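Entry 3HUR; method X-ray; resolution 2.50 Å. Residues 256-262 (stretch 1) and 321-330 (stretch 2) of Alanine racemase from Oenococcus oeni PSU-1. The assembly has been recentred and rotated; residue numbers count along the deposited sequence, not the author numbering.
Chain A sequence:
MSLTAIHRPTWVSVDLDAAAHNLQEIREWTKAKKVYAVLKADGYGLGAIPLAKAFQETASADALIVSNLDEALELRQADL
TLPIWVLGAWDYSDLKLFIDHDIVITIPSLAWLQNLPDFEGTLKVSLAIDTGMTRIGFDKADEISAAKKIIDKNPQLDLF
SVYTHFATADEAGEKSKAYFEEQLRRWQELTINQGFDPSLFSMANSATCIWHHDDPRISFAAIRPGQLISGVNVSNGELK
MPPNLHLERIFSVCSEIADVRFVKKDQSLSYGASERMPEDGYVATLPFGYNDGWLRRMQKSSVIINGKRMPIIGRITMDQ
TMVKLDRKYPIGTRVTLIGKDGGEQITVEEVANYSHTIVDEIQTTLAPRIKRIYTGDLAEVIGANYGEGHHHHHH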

# COMPACT_ATOMS: atom_id res chain seq x y z
N GLU A 256 -8.79 23.25 4.89
CA GLU A 256 -9.43 24.32 5.64
C GLU A 256 -9.86 23.83 7.00
O GLU A 256 -10.00 22.65 7.20
CB GLU A 256 -10.63 24.87 4.86
CG GLU A 256 -11.79 23.89 4.75
CD GLU A 256 -12.89 24.37 3.83
OE1 GLU A 256 -13.49 25.41 4.12
OE2 GLU A 256 -13.18 23.71 2.82
N ILE A 257 -10.07 24.74 7.94
CA ILE A 257 -10.49 24.40 9.28
C ILE A 257 -11.97 24.00 9.21
O ILE A 257 -12.78 24.80 8.79
CB ILE A 257 -10.37 25.62 10.23
CG1 ILE A 257 -8.92 26.03 10.42
CG2 ILE A 257 -11.00 25.34 11.60
CD1 ILE A 257 -8.71 27.18 11.42
N ALA A 258 -12.28 22.77 9.65
CA ALA A 258 -13.64 22.23 9.73
C ALA A 258 -14.28 22.35 11.12
O ALA A 258 -15.50 22.30 11.25
CB ALA A 258 -13.67 20.73 9.27
N ASP A 259 -13.45 22.51 12.15
CA ASP A 259 -13.93 22.60 13.52
C ASP A 259 -12.89 23.31 14.39
O ASP A 259 -11.69 23.04 14.30
CB ASP A 259 -14.22 21.19 14.04
CG ASP A 259 -15.05 21.18 15.35
OD1 ASP A 259 -15.87 22.10 15.54
OD2 ASP A 259 -14.88 20.21 16.16
N VAL A 260 -13.36 24.24 15.23
CA VAL A 260 -12.53 24.88 16.28
C VAL A 260 -13.14 24.65 17.68
O VAL A 260 -14.33 24.89 17.89
CB VAL A 260 -12.40 26.38 16.08
CG1 VAL A 260 -11.28 26.92 16.96
CG2 VAL A 260 -12.13 26.71 14.62
N ARG A 261 -12.30 24.17 18.60
CA ARG A 261 -12.67 23.87 19.97
C ARG A 261 -11.72 24.61 20.93
O ARG A 261 -10.50 24.54 20.77
CB ARG A 261 -12.54 22.37 20.22
CG ARG A 261 -13.62 21.45 19.57
CD ARG A 261 -13.30 19.98 19.86
NE ARG A 261 -12.02 19.61 19.25
CZ ARG A 261 -11.22 18.61 19.62
NH1 ARG A 261 -11.50 17.80 20.64
NH2 ARG A 261 -10.08 18.42 18.94
N PHE A 262 -12.28 25.29 21.94
CA PHE A 262 -11.50 25.74 23.10
C PHE A 262 -11.24 24.51 23.95
O PHE A 262 -12.18 23.90 24.44
CB PHE A 262 -12.30 26.79 23.90
CG PHE A 262 -11.49 27.61 24.89
CD1 PHE A 262 -11.44 29.00 24.78
CD2 PHE A 262 -10.79 26.99 25.94
CE1 PHE A 262 -10.71 29.77 25.70
CE2 PHE A 262 -10.05 27.76 26.86
CZ PHE A 262 -10.01 29.15 26.74
N THR A 321 -6.96 15.78 11.41
CA THR A 321 -5.69 16.22 11.88
C THR A 321 -5.97 17.44 12.75
O THR A 321 -6.82 18.28 12.38
CB THR A 321 -4.80 16.59 10.68
OG1 THR A 321 -4.54 15.42 9.91
CG2 THR A 321 -3.51 17.17 11.12
N MET A 322 -5.31 17.54 13.89
CA MET A 322 -5.59 18.66 14.81
C MET A 322 -4.42 19.65 14.87
O MET A 322 -3.28 19.25 14.78
CB MET A 322 -5.95 18.13 16.19
CG MET A 322 -7.39 17.63 16.33
SD MET A 322 -7.66 16.97 18.00
CE MET A 322 -6.29 15.93 18.20
N VAL A 323 -4.72 20.94 14.98
CA VAL A 323 -3.69 21.98 15.09
C VAL A 323 -3.97 23.01 16.20
O VAL A 323 -5.05 23.57 16.30
CB VAL A 323 -3.53 22.73 13.73
CG1 VAL A 323 -2.60 23.93 13.86
CG2 VAL A 323 -3.01 21.76 12.67
N LYS A 324 -2.95 23.27 17.01
CA LYS A 324 -3.02 24.34 18.01
C LYS A 324 -2.85 25.66 17.32
O LYS A 324 -1.81 25.90 16.74
CB LYS A 324 -1.91 24.19 19.07
CG LYS A 324 -2.00 25.22 20.23
CD LYS A 324 -0.79 25.15 21.19
CE LYS A 324 -0.88 26.31 22.24
NZ LYS A 324 0.21 26.30 23.32
N LEU A 325 -3.86 26.52 17.40
CA LEU A 325 -3.86 27.84 16.76
C LEU A 325 -3.33 28.94 17.71
O LEU A 325 -3.37 28.79 18.93
CB LEU A 325 -5.28 28.21 16.34
CG LEU A 325 -6.10 27.15 15.58
CD1 LEU A 325 -7.60 27.50 15.53
CD2 LEU A 325 -5.52 26.94 14.18
N ASP A 326 -2.85 30.05 17.15
CA ASP A 326 -2.26 31.10 17.99
C ASP A 326 -3.36 32.00 18.55
O ASP A 326 -3.28 32.46 19.69
CB ASP A 326 -1.06 31.85 17.32
CG ASP A 326 -1.42 32.55 15.99
OD1 ASP A 326 -2.56 32.42 15.50
OD2 ASP A 326 -0.51 33.24 15.43
N ARG A 327 -4.40 32.20 17.77
CA ARG A 327 -5.61 32.86 18.25
C ARG A 327 -6.76 32.02 17.72
O ARG A 327 -6.55 30.93 17.22
CB ARG A 327 -5.68 34.32 17.77
CG ARG A 327 -5.08 34.55 16.40
CD ARG A 327 -5.59 35.84 15.77
NE ARG A 327 -6.76 35.61 14.92
CZ ARG A 327 -6.86 35.94 13.64
NH1 ARG A 327 -7.99 35.66 12.97
NH2 ARG A 327 -5.86 36.56 13.01
N LYS A 328 -7.98 32.53 17.82
CA LYS A 328 -9.14 31.79 17.34
C LYS A 328 -9.27 32.12 15.85
O LYS A 328 -9.14 33.29 15.49
CB LYS A 328 -10.39 32.25 18.13
CG LYS A 328 -11.72 31.55 17.76
CD LYS A 328 -12.94 32.36 18.23
CE LYS A 328 -14.28 31.60 18.01
NZ LYS A 328 -15.43 32.51 17.65
N TYR A 329 -9.49 31.11 15.00
CA TYR A 329 -9.84 31.39 13.59
C TYR A 329 -11.21 30.86 13.26
O TYR A 329 -11.65 29.89 13.85
CB TYR A 329 -8.82 30.82 12.61
CG TYR A 329 -7.49 31.49 12.68
CD1 TYR A 329 -6.64 31.24 13.75
CD2 TYR A 329 -7.08 32.38 11.72
CE1 TYR A 329 -5.41 31.85 13.86
CE2 TYR A 329 -5.83 33.02 11.81
CZ TYR A 329 -5.01 32.73 12.89
OH TYR A 329 -3.79 33.34 13.02
N PRO A 330 -11.89 31.47 12.30
CA PRO A 330 -13.19 30.99 11.90
C PRO A 330 -13.11 29.76 10.99
O PRO A 330 -12.15 29.59 10.22
CB PRO A 330 -13.74 32.16 11.10
CG PRO A 330 -12.57 32.75 10.49
CD PRO A 330 -11.51 32.66 11.53

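The two stretches, at least 61 residues apart where they touch, meet chiefly through side chains. No hydrogen bond crosses between them, and even the closest CA atoms, those of Val 260 and Tyr 329, lie 7.5 Å apart, too far for strand pairing. The attractive pairings are apolar; the whole contact buries 298 Å², both sides summed.

Its centre is a small aliphatic cluster. Ile 257 and Val 260 both direct their CA-to-CB bonds toward stretch 2, and Leu 325 returns the gesture. With chi1 m and chi2 t, Ile 257 extends its longer branch, so that CD1 lies 3.8 Å from CB of Tyr 329 and 4.2 Å from CD2 of Leu 325. Leu 325, also m, t, brings its other methyl in too: its CD1 lies 4.3 Å from CD1 of Ile 257 and 4.0 Å from CG1 of Val 260. Its branched, apolar end suits this buried place, setting two methyls against Ile 257. Val 260, with chi1 t, places its other methyl, CG2, 3.3 Å from the backbone O of Tyr 329, a tight van der Waals approach.

Tyr 329 offers this cluster its CB, while the end of its side chain leads away. The m rotamer carries the ring back along its own stretch, where OH donates a hydrogen bond to OD1 of Asp 326 at 2.9 Å. The residue thus combines an apolar base with a hydroxyl satisfied locally. Asp 326, with chi1 p, also accepts a weak bond at OD1 from N of Arg 327.

Arg 261 points its CA-to-CB bond away, as expected next to Val 260 on an extended strand, yet its long chain brings the guanidinium back toward Met 322. SD lies near the guanidinium plane, at its edge, but the modelled approach is too close to interpret as a bond.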